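Local coordinates for DNA-(apurinic or apyrimidinic site) endonuclease 2 (Xenopus laevis, PDB 6WCD), which cleaves DNA as a weak apurinic/apyrimidinic-site endonuclease and a 3'-5' exonuclease in base excision repair, with magnesium or manganese as cofactor, at residues Thr35-Asp40 and Phe56-Val61; Glu116-Leu121 and Asn140-Arg145; His124-Cys129 and Met307-Ile312; Lys132-Thr137 and Gly175-Ile180. All coordinates share one frame; numbering follows the deposited sequence. Where two conformers were deposited one is given.

Contact 1 of 4, residues Thr35-Asp40 and Phe56-Val61; sequences TKVTRD and FSFSRV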
loop_
_atom_site.group_PDB
_atom_site.type_symbol
_atom_site.label_atom_id
_atom_site.label_comp_id
_atom_site.label_asym_id
_atom_site.label_seq_id
_atom_site.Cartn_x
_atom_site.Cartn_y
_atom_site.Cartn_z
ATOM N N THR A 35 5.131 -9.248 0.109
ATOM C CA THR A 35 5.649 -9.989 -1.039
ATOM C C THR A 35 6.450 -11.207 -0.601
ATOM O O THR A 35 6.498 -12.206 -1.336
ATOM C CB THR A 35 6.563 -9.132 -1.889
ATOM O OG1 THR A 35 7.670 -8.793 -1.057
ATOM C CG2 THR A 35 5.858 -7.885 -2.377
ATOM N N LYS A 36 7.079 -11.163 0.587
ATOM C CA LYS A 36 8.039 -12.152 1.080
ATOM C C LYS A 36 9.224 -12.295 0.152
ATOM O O LYS A 36 9.943 -13.274 0.213
ATOM C CB LYS A 36 7.381 -13.502 1.407
ATOM C CG LYS A 36 6.250 -13.370 2.437
ATOM C CD LYS A 36 5.710 -14.700 2.946
ATOM C CE LYS A 36 4.559 -14.448 3.883
ATOM N NZ LYS A 36 4.230 -15.728 4.583
ATOM N N VAL A 37 9.488 -11.270 -0.638
ATOM C CA VAL A 37 10.676 -11.216 -1.476
ATOM C C VAL A 37 11.736 -10.351 -0.811
ATOM O O VAL A 37 11.504 -9.162 -0.563
ATOM C CB VAL A 37 10.353 -10.668 -2.879
ATOM C CG1 VAL A 37 11.625 -10.620 -3.737
ATOM C CG2 VAL A 37 9.282 -11.525 -3.574
ATOM N N THR A 38 12.902 -10.919 -0.562
ATOM C CA THR A 38 14.068 -10.181 -0.145
ATOM C C THR A 38 15.150 -10.331 -1.194
ATOM O O THR A 38 15.127 -11.266 -2.021
ATOM C CB THR A 38 14.533 -10.651 1.256
ATOM O OG1 THR A 38 14.572 -12.075 1.328
ATOM C CG2 THR A 38 13.580 -10.168 2.304
ATOM N N ARG A 39 16.158 -9.437 -1.156
ATOM C CA ARG A 39 17.078 -9.387 -2.288
ATOM C C ARG A 39 17.970 -10.613 -2.351
ATOM O O ARG A 39 18.442 -10.982 -3.448
ATOM C CB ARG A 39 17.956 -8.145 -2.237
ATOM C CG ARG A 39 17.305 -7.006 -3.014
ATOM C CD ARG A 39 18.244 -5.844 -3.174
ATOM N NE ARG A 39 19.233 -5.982 -4.239
ATOM C CZ ARG A 39 20.177 -5.068 -4.437
ATOM N NH1 ARG A 39 20.220 -4.022 -3.621
ATOM N NH2 ARG A 39 21.040 -5.169 -5.418
ATOM N N ASP A 40 18.279 -11.242 -1.206
ATOM C CA ASP A 40 19.111 -12.428 -1.175
ATOM C C ASP A 40 18.531 -13.595 -1.967
ATOM O O ASP A 40 19.299 -14.468 -2.387
ATOM C CB ASP A 40 19.344 -12.843 0.291
ATOM C CG ASP A 40 18.057 -13.192 1.037
ATOM O OD1 ASP A 40 17.106 -12.408 1.017
ATOM O OD2 ASP A 40 17.996 -14.251 1.693
ATOM N N PHE A 56 10.073 -2.209 -5.703
ATOM C CA PHE A 56 10.003 -3.033 -4.491
ATOM C C PHE A 56 10.673 -2.305 -3.347
ATOM O O PHE A 56 11.691 -1.611 -3.544
ATOM C CB PHE A 56 10.719 -4.383 -4.660
ATOM C CG PHE A 56 9.906 -5.451 -5.324
ATOM C CD1 PHE A 56 9.455 -5.345 -6.593
ATOM C CD2 PHE A 56 9.639 -6.610 -4.629
ATOM C CE1 PHE A 56 8.693 -6.359 -7.191
ATOM C CE2 PHE A 56 8.905 -7.613 -5.191
ATOM C CZ PHE A 56 8.459 -7.513 -6.507
ATOM N N SER A 57 10.191 -2.556 -2.154
ATOM C CA SER A 57 10.973 -2.333 -0.948
ATOM C C SER A 57 11.209 -3.690 -0.329
ATOM O O SER A 57 10.277 -4.429 -0.064
ATOM C CB SER A 57 10.255 -1.402 0.020
ATOM O OG SER A 57 11.114 -1.160 1.170
ATOM N N PHE A 58 12.470 -4.022 -0.163
ATOM C CA PHE A 58 12.901 -5.290 0.395
ATOM C C PHE A 58 13.276 -5.150 1.862
ATOM O O PHE A 58 14.021 -4.232 2.228
ATOM C CB PHE A 58 14.133 -5.765 -0.356
ATOM C CG PHE A 58 13.965 -5.892 -1.819
ATOM C CD1 PHE A 58 13.297 -6.949 -2.373
ATOM C CD2 PHE A 58 14.573 -4.981 -2.676
ATOM C CE1 PHE A 58 13.177 -7.121 -3.727
ATOM C CE2 PHE A 58 14.449 -5.093 -4.060
ATOM C CZ PHE A 58 13.783 -6.189 -4.597
ATOM N N SER A 59 12.826 -6.088 2.676
ATOM C CA SER A 59 13.245 -6.093 4.062
ATOM C C SER A 59 14.747 -6.291 4.148
ATOM O O SER A 59 15.331 -7.105 3.430
ATOM C CB SER A 59 12.573 -7.200 4.800
ATOM O OG SER A 59 13.156 -7.395 6.069
ATOM N N ARG A 60 15.381 -5.619 5.100
ATOM C CA ARG A 60 16.792 -5.783 5.292
ATOM C C ARG A 60 17.070 -6.540 6.580
ATOM O O ARG A 60 18.228 -6.721 6.920
ATOM C CB ARG A 60 17.441 -4.404 5.394
ATOM C CG ARG A 60 17.491 -3.661 4.074
ATOM C CD ARG A 60 17.329 -2.172 4.253
ATOM N NE ARG A 60 17.672 -1.435 3.038
ATOM C CZ ARG A 60 16.899 -1.343 1.959
ATOM N NH1 ARG A 60 15.717 -1.947 1.915
ATOM N NH2 ARG A 60 17.313 -0.634 0.918
ATOM N N VAL A 61 16.046 -7.042 7.272
ATOM C CA VAL A 61 16.286 -7.632 8.599
ATOM C C VAL A 61 16.076 -9.130 8.709
ATOM O O VAL A 61 16.359 -9.703 9.779
ATOM C CB VAL A 61 15.430 -6.949 9.688
ATOM C CG1 VAL A 61 15.753 -5.453 9.767
ATOM C CG2 VAL A 61 13.986 -7.214 9.472
HETATM O O HOH W 1 9.711 -6.988 -1.352
HETATM O O HOH W 2 10.902 -7.975 1.891
HETATM O O HOH W 3 16.608 -7.662 1.080
#
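Just past the magnesium ligand Glu-34, the loop that follows strand 29-33 folds over the end of strand 53-57, a border strand of one sheet in the DNase I-like fold; Arg-39 and Val-37 pack there against Phe-58, and Thr-35 and Val-37 against Phe-56. The Phe-58 ring is met on both faces and at one edge. Arg-39 lays CG over one face, 3.6 Å from the centroid of the Phe-58 ring and 17° off its normal, a CH-pi contact in which the two side chains cross at about a right angle. CB of Phe-56 lies over the opposite face, toward its rim, and the carbonyl O of Val-37 sits in the ring plane at the edge, 3.4 Å from Phe-58 CD1. With CG1 anti to its backbone N (chi1 180°), Val-37 sends that methyl to within 3.8 Å of Phe-58 CE1, while its CB lies 4.1 Å from Phe-56 CE2. The guanidinium of Arg-39 continues past the ring to a salt bridge with Glu-327.

The polar part of the joint runs through three waters. One accepts from Thr-35 OG1 and donates to both Val-37 O and Ser-57 O; a second donates to Val-37 O and accepts from Ser-59 N; a third accepts from Arg-39 N and donates to Ser-59 O, with 2.7 Å between the water O and Ser-59 O. Thr-35 OG1 also accepts from Val-37 N at 3.1 Å, closing an ST turn. Since no direct hydrogen bond links the two segments, their cohesion comes from ring packing and ordered water, with Val-37 O gripped by two water donors at once.

Contact 2 of 4, residues Glu116-Leu121 and Asn140-Arg145; sequences EGRAVL and NVYCPR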
loop_
_atom_site.group_PDB
_atom_site.type_symbol
_atom_site.label_atom_id
_atom_site.label_comp_id
_atom_site.label_asym_id
_atom_site.label_seq_id
_atom_site.Cartn_x
_atom_site.Cartn_y
_atom_site.Cartn_z
ATOM N N GLU A 116 12.253 -2.628 7.186
ATOM C CA GLU A 116 11.525 -3.884 7.118
ATOM C C GLU A 116 10.715 -4.041 5.829
ATOM O O GLU A 116 9.875 -4.935 5.728
ATOM C CB GLU A 116 10.595 -4.034 8.330
ATOM C CG GLU A 116 11.352 -4.125 9.632
ATOM C CD GLU A 116 10.498 -4.463 10.861
ATOM O OE1 GLU A 116 9.251 -4.710 10.756
ATOM O OE2 GLU A 116 11.102 -4.453 11.985
ATOM N N GLY A 117 10.997 -3.230 4.831
ATOM C CA GLY A 117 10.323 -3.402 3.546
ATOM C C GLY A 117 8.836 -3.136 3.592
ATOM O O GLY A 117 8.050 -3.887 3.009
ATOM N N ARG A 118 8.426 -2.100 4.310
ATOM C CA ARG A 118 7.011 -1.866 4.540
ATOM C C ARG A 118 6.388 -0.712 3.783
ATOM O O ARG A 118 5.192 -0.457 3.932
ATOM C CB ARG A 118 6.795 -1.618 6.040
ATOM C CG ARG A 118 7.106 -2.848 6.883
ATOM C CD ARG A 118 6.797 -2.625 8.372
ATOM N NE ARG A 118 7.076 -3.852 9.082
ATOM C CZ ARG A 118 6.322 -4.934 9.071
ATOM N NH1 ARG A 118 6.719 -6.038 9.661
ATOM N NH2 ARG A 118 5.130 -4.891 8.511
ATOM N N ALA A 119 7.140 0.024 2.993
ATOM C CA ALA A 119 6.566 1.130 2.237
ATOM C C ALA A 119 7.323 1.378 0.941
ATOM O O ALA A 119 8.564 1.347 0.914
ATOM C CB ALA A 119 6.572 2.412 3.049
ATOM N N VAL A 120 6.600 1.643 -0.120
ATOM C CA VAL A 120 7.182 2.096 -1.373
ATOM C C VAL A 120 6.251 3.176 -1.919
ATOM O O VAL A 120 5.019 3.078 -1.811
ATOM C CB VAL A 120 7.448 0.929 -2.353
ATOM C CG1 VAL A 120 6.219 0.302 -2.819
ATOM C CG2 VAL A 120 8.329 1.394 -3.531
ATOM N N LEU A 121 6.855 4.225 -2.413
ATOM C CA LEU A 121 6.147 5.393 -2.955
ATOM C C LEU A 121 6.438 5.532 -4.433
ATOM O O LEU A 121 7.598 5.463 -4.862
ATOM C CB LEU A 121 6.554 6.697 -2.272
ATOM C CG LEU A 121 6.027 6.836 -0.840
ATOM C CD1 LEU A 121 6.661 5.893 0.123
ATOM C CD2 LEU A 121 6.195 8.295 -0.394
ATOM N N ASN A 140 2.309 2.815 -0.786
ATOM C CA ASN A 140 1.932 1.402 -0.659
ATOM C C ASN A 140 2.554 0.895 0.644
ATOM O O ASN A 140 3.787 0.853 0.758
ATOM C CB ASN A 140 2.463 0.652 -1.879
ATOM C CG ASN A 140 2.320 -0.840 -1.798
ATOM O OD1 ASN A 140 1.689 -1.340 -0.875
ATOM N ND2 ASN A 140 2.912 -1.551 -2.747
ATOM N N VAL A 141 1.726 0.534 1.639
ATOM C CA VAL A 141 2.219 0.216 2.997
ATOM C C VAL A 141 1.755 -1.130 3.493
ATOM O O VAL A 141 0.626 -1.579 3.225
ATOM C CB VAL A 141 1.845 1.289 4.030
ATOM C CG1 VAL A 141 2.457 2.599 3.686
ATOM C CG2 VAL A 141 0.322 1.491 4.141
ATOM N N TYR A 142 2.638 -1.815 4.240
ATOM C CA TYR A 142 2.344 -3.032 4.988
ATOM C C TYR A 142 2.635 -2.717 6.440
ATOM O O TYR A 142 3.780 -2.801 6.862
ATOM C CB TYR A 142 3.168 -4.220 4.471
ATOM C CG TYR A 142 2.995 -5.534 5.207
ATOM C CD1 TYR A 142 1.750 -5.986 5.594
ATOM C CD2 TYR A 142 4.080 -6.317 5.544
ATOM C CE1 TYR A 142 1.584 -7.184 6.301
ATOM C CE2 TYR A 142 3.933 -7.500 6.229
ATOM C CZ TYR A 142 2.687 -7.941 6.605
ATOM O OH TYR A 142 2.550 -9.128 7.307
ATOM N N CYS A 143 1.622 -2.347 7.198
ATOM C CA CYS A 143 1.845 -1.852 8.555
ATOM C C CYS A 143 2.202 -3.026 9.472
ATOM O O CYS A 143 1.822 -4.180 9.228
ATOM C CB CYS A 143 0.610 -1.107 9.010
ATOM S SG CYS A 143 0.359 0.465 8.080
ATOM N N PRO A 144 2.977 -2.764 10.517
ATOM C CA PRO A 144 3.385 -3.812 11.435
ATOM C C PRO A 144 2.258 -4.280 12.333
ATOM O O PRO A 144 1.140 -3.735 12.346
ATOM C CB PRO A 144 4.461 -3.132 12.296
ATOM C CG PRO A 144 4.697 -1.792 11.696
ATOM C CD PRO A 144 3.614 -1.463 10.821
ATOM N N ARG A 145 2.592 -5.314 13.059
ATOM C CA ARG A 145 1.654 -5.847 13.967
ATOM C C ARG A 145 2.272 -5.862 15.358
ATOM O O ARG A 145 3.459 -6.072 15.534
ATOM C CB ARG A 145 1.279 -7.274 13.575
#
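Backbone hydrogen bonds tie Val-120 to Asn-140 in both directions, with Asn-140 N donating to Val-120 O at 2.9 Å and Val-120 N to Asn-140 O at 3.1 Å. Farther along, Tyr-142 N donates to Arg-118 O. Between these bonds lies the non-hydrogen-bonded pair Ala-119 and Val-141, where CA-H...O contacts fill in: Val-141 CA stands 3.2 Å from Arg-118 O, and Ala-119 CA is equally near Asn-140 O. The two segments form the open end of the antiparallel hairpin 119-127/133-142, in one of the two sheets of the DNase I-like sandwich. That end delivers Tyr-142, an active-site residue by similarity, beside Glu-34 and the bound magnesium ion.

Side-chain polar contacts centre on Arg-118. Its chain runs extended from CG to NE (chi2 -176°, chi3 178°), passing close by Tyr-142 O, and NH2 then donates to that same oxygen at 3.0 Å; the oxygen lies in the guanidinium plane, although the donor stands above the carbonyl plane. On the other side of the group, NE and NH1 both converge on Glu-116 OE1, a side-on salt bridge with NE 2.9 Å from that oxygen, and Arg-153 is a further partner of the carboxylate. These in-plane bonds fix the rotation of the guanidinium.

Van der Waals packing surrounds the same groups. Pro-144 CA lies over one face of the Arg-118 guanidinium, 3.6 Å from NH2, and Tyr-142 approaches obliquely, its CD2 3.5 Å from Arg-118 NH2 with the flat groups 31° apart. On the face holding Val-120 and Asn-140, Val-120 CG1 lies 3.8 Å from Asn-140 ND2, which bonds Thr-70, while OD1 bonds Gln-33.

Contact 3 of 4, residues His124-Cys129 and Met307-Ile312; sequences HRILNC and MKCQPI. With BU1 (1,4-butanediol), chain D.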
loop_
_atom_site.group_PDB
_atom_site.type_symbol
_atom_site.label_atom_id
_atom_site.label_comp_id
_atom_site.label_asym_id
_atom_site.label_seq_id
_atom_site.Cartn_x
_atom_site.Cartn_y
_atom_site.Cartn_z
ATOM N N HIS A 124 3.122 9.790 -9.967
ATOM C CA HIS A 124 2.552 9.658 -11.296
ATOM C C HIS A 124 1.960 11.000 -11.697
ATOM O O HIS A 124 1.194 11.596 -10.936
ATOM C CB HIS A 124 1.439 8.597 -11.280
ATOM C CG HIS A 124 1.865 7.282 -10.695
ATOM N ND1 HIS A 124 2.320 6.235 -11.457
ATOM C CD2 HIS A 124 1.966 6.879 -9.403
ATOM C CE1 HIS A 124 2.685 5.243 -10.655
ATOM N NE2 HIS A 124 2.472 5.598 -9.413
ATOM N N ARG A 125 2.193 11.437 -12.914
ATOM C CA ARG A 125 1.447 12.605 -13.377
ATOM C C ARG A 125 0.092 12.139 -13.905
ATOM O O ARG A 125 -0.019 11.076 -14.530
ATOM C CB ARG A 125 2.216 13.320 -14.463
ATOM C CG ARG A 125 3.495 13.980 -13.956
ATOM C CD ARG A 125 3.218 15.185 -13.000
ATOM N NE ARG A 125 3.192 16.461 -13.727
ATOM C CZ ARG A 125 2.877 17.648 -13.202
ATOM N NH1 ARG A 125 2.910 18.731 -13.963
ATOM N NH2 ARG A 125 2.520 17.771 -11.935
ATOM N N ILE A 126 -0.936 12.943 -13.648
ATOM C CA ILE A 126 -2.299 12.593 -14.048
ATOM C C ILE A 126 -2.929 13.859 -14.615
ATOM O O ILE A 126 -2.534 14.987 -14.306
ATOM C CB ILE A 126 -3.174 12.024 -12.903
ATOM C CG1 ILE A 126 -3.297 13.031 -11.738
ATOM C CG2 ILE A 126 -2.680 10.657 -12.471
ATOM C CD1 ILE A 126 -4.402 12.702 -10.748
ATOM N N LEU A 127 -3.943 13.674 -15.482
ATOM C CA LEU A 127 -4.782 14.760 -15.950
ATOM C C LEU A 127 -6.102 14.714 -15.196
ATOM O O LEU A 127 -6.763 13.679 -15.174
ATOM C CB LEU A 127 -5.007 14.656 -17.452
ATOM C CG LEU A 127 -3.726 14.788 -18.286
ATOM C CD1 LEU A 127 -4.023 14.382 -19.728
ATOM C CD2 LEU A 127 -3.214 16.203 -18.227
ATOM N N ASN A 128 -6.464 15.814 -14.555
ATOM C CA ASN A 128 -7.636 15.833 -13.696
ATOM C C ASN A 128 -8.896 16.152 -14.495
ATOM O O ASN A 128 -8.891 16.237 -15.728
ATOM C CB ASN A 128 -7.403 16.817 -12.531
ATOM C CG ASN A 128 -7.507 18.269 -12.937
ATOM O OD1 ASN A 128 -7.875 18.664 -14.053
ATOM N ND2 ASN A 128 -7.231 19.128 -11.958
ATOM N N CYS A 129 -10.022 16.394 -13.810
ATOM C CA CYS A 129 -11.270 16.532 -14.554
ATOM C C CYS A 129 -11.385 17.845 -15.329
ATOM O O CYS A 129 -12.323 17.980 -16.146
ATOM C CB CYS A 129 -12.457 16.354 -13.599
ATOM S SG CYS A 129 -12.444 17.465 -12.146
ATOM N N MET A 307 -10.986 5.192 -11.159
ATOM C CA MET A 307 -10.828 6.638 -11.178
ATOM C C MET A 307 -10.973 7.173 -12.605
ATOM O O MET A 307 -10.675 6.480 -13.572
ATOM C CB MET A 307 -9.447 6.983 -10.602
ATOM C CG MET A 307 -9.210 6.321 -9.216
ATOM S SD MET A 307 -7.466 6.427 -8.713
ATOM C CE MET A 307 -7.305 8.208 -8.553
ATOM N N LYS A 308 -11.400 8.399 -12.705
ATOM C CA LYS A 308 -11.661 9.021 -14.003
ATOM C C LYS A 308 -10.447 9.794 -14.509
ATOM O O LYS A 308 -10.424 10.153 -15.708
ATOM C CB LYS A 308 -12.918 9.884 -13.953
ATOM C CG LYS A 308 -12.762 11.093 -13.139
ATOM C CD LYS A 308 -14.059 11.873 -12.919
ATOM C CE LYS A 308 -14.999 11.153 -11.975
ATOM N NZ LYS A 308 -16.183 12.025 -11.604
ATOM N N CYS A 309 -9.467 10.020 -13.677
ATOM C CA CYS A 309 -8.260 10.715 -14.130
ATOM C C CYS A 309 -7.403 9.820 -15.018
ATOM O O CYS A 309 -7.510 8.591 -15.007
ATOM C CB CYS A 309 -7.436 11.204 -12.957
ATOM S SG CYS A 309 -7.045 9.954 -11.720
ATOM N N GLN A 310 -6.615 10.465 -15.878
ATOM C CA GLN A 310 -5.857 9.759 -16.926
ATOM C C GLN A 310 -4.359 9.959 -16.704
ATOM O O GLN A 310 -3.896 11.084 -16.496
ATOM C CB GLN A 310 -6.257 10.251 -18.303
ATOM C CG GLN A 310 -7.767 10.132 -18.574
ATOM C CD GLN A 310 -8.249 8.692 -18.545
ATOM O OE1 GLN A 310 -7.605 7.811 -19.106
ATOM N NE2 GLN A 310 -9.338 8.435 -17.809
ATOM N N PRO A 311 -3.579 8.904 -16.743
ATOM C CA PRO A 311 -2.164 9.015 -16.393
ATOM C C PRO A 311 -1.333 9.461 -17.573
ATOM O O PRO A 311 -1.659 9.219 -18.737
ATOM C CB PRO A 311 -1.819 7.585 -15.994
ATOM C CG PRO A 311 -2.652 6.782 -16.844
ATOM C CD PRO A 311 -3.972 7.501 -16.938
ATOM N N ILE A 312 -0.222 10.112 -17.243
ATOM C CA ILE A 312 0.803 10.535 -18.205
ATOM C C ILE A 312 2.057 9.764 -17.799
ATOM O O ILE A 312 2.587 9.969 -16.697
ATOM C CB ILE A 312 1.055 12.032 -18.165
ATOM C CG1 ILE A 312 -0.202 12.837 -18.539
ATOM C CG2 ILE A 312 2.176 12.383 -19.113
ATOM C CD1 ILE A 312 -0.061 14.298 -18.218
HETATM C C1 BU1 D . -4.330 4.013 -20.344
HETATM C C2 BU1 D . -4.335 3.603 -18.866
HETATM C C3 BU1 D . -5.713 3.770 -18.224
HETATM C C4 BU1 D . -5.836 5.177 -17.660
HETATM O O5 BU1 D . -3.919 5.350 -20.497
HETATM O O6 BU1 D . -7.162 5.575 -17.384
HETATM O O HOH W 4 2.690 7.993 -14.427
#
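The carboxamide of Gln-310, a residue paired across the strands with Leu-127, is a flat group used at both ends of its edge. NE2 donates back to Lys-308 O at 2.9 Å, that oxygen lying 17° out of the amide plane, while OE1 accepts a 2.9 Å hydrogen bond from O6 of a bound 1,4-butanediol; a bend at chi2 turns the Gln-310 chain. Cys-309, Gln-310 and Pro-311 border this butanediol pocket together with Met-1, Asp-28 and Ser-75.

The pairing itself is short and antiparallel: strand 310-312 is added to strand 119-127 of the larger sheet, the chain having turned directly out of strand 303-307 of the other sheet. The connection therefore ties together the two sheets of the DNase I-like sandwich at one end. Leu-127 N donates to Gln-310 O at 2.8 Å, Gln-310 N returns a longer bond of 3.3 Å to Leu-127 O, and Ile-312 N donates to Arg-125 O at 2.9 Å.

Apolar groups pack on both faces of the pairing. On the face of Leu-127 and Ile-312, the two side chains cross at about a right angle, and Ile-312 CD1 lies 3.7 Å from Leu-127 CD2. Ile-126 faces the other way, and with CD1 anti to its CA (chi2 166°) it extends that methyl to within 3.9 Å of Cys-309 SG.

Contact 4 of 4, residues Lys132-Thr137 and Gly175-Ile180; sequences KEETLT and GGHVII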
loop_
_atom_site.group_PDB
_atom_site.type_symbol
_atom_site.label_atom_id
_atom_site.label_comp_id
_atom_site.label_asym_id
_atom_site.label_seq_id
_atom_site.Cartn_x
_atom_site.Cartn_y
_atom_site.Cartn_z
ATOM N N LYS A 132 -6.176 19.515 -16.353
ATOM C CA LYS A 132 -4.930 20.056 -15.818
ATOM C C LYS A 132 -4.054 18.941 -15.306
ATOM O O LYS A 132 -4.526 17.973 -14.715
ATOM C CB LYS A 132 -5.198 21.037 -14.662
ATOM C CG LYS A 132 -3.939 21.582 -14.011
ATOM C CD LYS A 132 -4.249 22.526 -12.848
ATOM C CE LYS A 132 -3.031 22.708 -11.956
ATOM N NZ LYS A 132 -1.754 22.490 -12.704
ATOM N N GLU A 133 -2.747 19.094 -15.514
ATOM C CA GLU A 133 -1.802 18.101 -15.027
ATOM C C GLU A 133 -1.512 18.310 -13.555
ATOM O O GLU A 133 -1.211 19.440 -13.126
ATOM C CB GLU A 133 -0.496 18.178 -15.820
ATOM C CG GLU A 133 0.373 16.936 -15.655
ATOM C CD GLU A 133 1.547 16.916 -16.618
ATOM O OE1 GLU A 133 1.446 17.559 -17.691
ATOM O OE2 GLU A 133 2.570 16.267 -16.297
ATOM N N GLU A 134 -1.569 17.223 -12.806
ATOM C CA GLU A 134 -1.295 17.203 -11.378
ATOM C C GLU A 134 -0.446 15.991 -11.076
ATOM O O GLU A 134 -0.292 15.065 -11.863
ATOM C CB GLU A 134 -2.588 17.118 -10.554
ATOM C CG GLU A 134 -3.468 18.343 -10.788
ATOM C CD GLU A 134 -4.369 18.663 -9.622
ATOM O OE1 GLU A 134 -5.491 18.120 -9.580
ATOM O OE2 GLU A 134 -3.950 19.461 -8.752
ATOM N N THR A 135 0.130 15.966 -9.873
ATOM C CA THR A 135 0.878 14.823 -9.397
ATOM C C THR A 135 -0.007 13.969 -8.506
ATOM O O THR A 135 -0.798 14.509 -7.709
ATOM C CB THR A 135 2.109 15.309 -8.623
ATOM O OG1 THR A 135 2.912 16.114 -9.489
ATOM C CG2 THR A 135 2.908 14.152 -8.089
ATOM N N LEU A 136 0.116 12.652 -8.633
ATOM C CA LEU A 136 -0.510 11.686 -7.727
ATOM C C LEU A 136 0.590 10.833 -7.130
ATOM O O LEU A 136 1.330 10.154 -7.859
ATOM C CB LEU A 136 -1.470 10.809 -8.486
ATOM C CG LEU A 136 -2.040 9.646 -7.733
ATOM C CD1 LEU A 136 -2.942 10.117 -6.606
ATOM C CD2 LEU A 136 -2.862 8.734 -8.663
ATOM N N THR A 137 0.709 10.861 -5.805
ATOM C CA THR A 137 1.664 10.010 -5.127
ATOM C C THR A 137 0.935 8.847 -4.490
ATOM O O THR A 137 -0.026 9.052 -3.743
ATOM C CB THR A 137 2.443 10.798 -4.078
ATOM O OG1 THR A 137 3.125 11.882 -4.699
ATOM C CG2 THR A 137 3.528 9.928 -3.452
ATOM N N GLY A 175 1.217 20.004 -2.712
ATOM C CA GLY A 175 0.313 20.115 -3.845
ATOM C C GLY A 175 0.001 18.746 -4.450
ATOM O O GLY A 175 0.609 17.732 -4.133
ATOM N N GLY A 176 -0.992 18.731 -5.304
ATOM C CA GLY A 176 -1.319 17.445 -5.909
ATOM C C GLY A 176 -2.093 16.541 -4.955
ATOM O O GLY A 176 -2.742 16.987 -4.011
ATOM N N HIS A 177 -2.026 15.249 -5.232
ATOM C CA HIS A 177 -2.896 14.266 -4.609
ATOM C C HIS A 177 -2.081 13.106 -4.063
ATOM O O HIS A 177 -0.965 12.824 -4.521
ATOM C CB HIS A 177 -3.898 13.734 -5.607
ATOM C CG HIS A 177 -4.752 14.801 -6.204
ATOM N ND1 HIS A 177 -5.741 15.437 -5.494
ATOM C CD2 HIS A 177 -4.730 15.371 -7.433
ATOM C CE1 HIS A 177 -6.308 16.354 -6.261
ATOM N NE2 HIS A 177 -5.711 16.336 -7.448
ATOM N N VAL A 178 -2.669 12.432 -3.079
ATOM C CA VAL A 178 -2.033 11.311 -2.387
ATOM C C VAL A 178 -3.034 10.183 -2.175
ATOM O O VAL A 178 -4.140 10.403 -1.676
ATOM C CB VAL A 178 -1.404 11.710 -1.031
ATOM C CG1 VAL A 178 -0.816 10.489 -0.291
ATOM C CG2 VAL A 178 -0.355 12.779 -1.224
ATOM N N ILE A 179 -2.628 8.965 -2.537
ATOM C CA ILE A 179 -3.340 7.749 -2.158
ATOM C C ILE A 179 -2.449 6.962 -1.221
ATOM O O ILE A 179 -1.256 6.808 -1.488
ATOM C CB ILE A 179 -3.706 6.902 -3.381
ATOM C CG1 ILE A 179 -4.854 7.497 -4.119
ATOM C CG2 ILE A 179 -4.020 5.459 -2.952
ATOM C CD1 ILE A 179 -5.121 6.818 -5.499
ATOM N N ILE A 180 -3.004 6.510 -0.113
ATOM C CA ILE A 180 -2.353 5.568 0.802
ATOM C C ILE A 180 -3.137 4.286 0.669
ATOM O O ILE A 180 -4.352 4.276 0.927
ATOM C CB ILE A 180 -2.339 6.032 2.246
ATOM C CG1 ILE A 180 -1.640 7.368 2.407
ATOM C CG2 ILE A 180 -1.615 4.941 3.100
ATOM C CD1 ILE A 180 -1.926 8.028 3.707
HETATM O O HOH W 5 1.426 14.053 -4.943
#
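A histidine-carboxylate hydrogen bond closes the start of this strand pairing: His-177 NE2 donates to Glu-134 OE1 at 2.8 Å, with OE1 near the ring plane. The carboxylate stands almost upright to the imidazole, their planes 85° apart, and the donor reaches OE1 from above the carboxylate plane, 58° out of it. OE1 is shared with Asn-128 ND2, and ring atom ND1 is hydrogen-bonded by the Asn-278 amide, which pins the ring's rotation. This pairing is consistent with a neutral ring protonated on NE2 and probably polarised by the carboxylate.

Further along the chain the backbones run parallel. Thr-135 O accepts from His-177 N, His-177 O from Thr-137 N and Thr-137 O from Ile-179 N, each at 2.9 Å. His-177 O also takes a water, which bridges it to Thr-137 OG1. Gly-176 brings CA to 3.5 Å from Thr-135 O, an oxygen that a side chain here would run into. Leu-136 has CG anti to the backbone N (chi1 172°); its CD1 lies 3.9 Å from His-177 CB and 4.1 Å from Ile-179 CG1.

The two strands are the flanks of a beta-alpha-beta crossover whose helix, 152-173, covers the face of Thr-137 and Val-178 through Ile-171. Leu-281 of helix 279-285 packs on the other face, against Leu-136, His-177 and Ile-179; strand 119-127 borders strand 133-142, and strand 269-278 borders strand 177-181.

The four contacts fall into two pairs well apart in the domain, contacts 1 and 3 having centres 30 Å apart. Contacts 1 and 2, with centres 11 Å apart, touch where Ser-57 CB meets Ala-119 O at 3.3 Å, and together they adjoin the catalytic end: the side chain of Tyr-142 comes about 4 Å from the magnesium ion, that of Thr-35 about 10 Å. Contacts 3 and 4, 9 Å apart by their centres, are fastened by a salt bridge from Arg-125 NE to Glu-133 OE2 of 2.7 Å; contact 3 lines a butanediol pocket away from the catalytic site. Strands 119-127 and 133-142 connect the pairs; contacts 2 and 4, centres 20 Å apart, meet through Val-141 CG2 and Ile-180 CG2 at 4.1 Å.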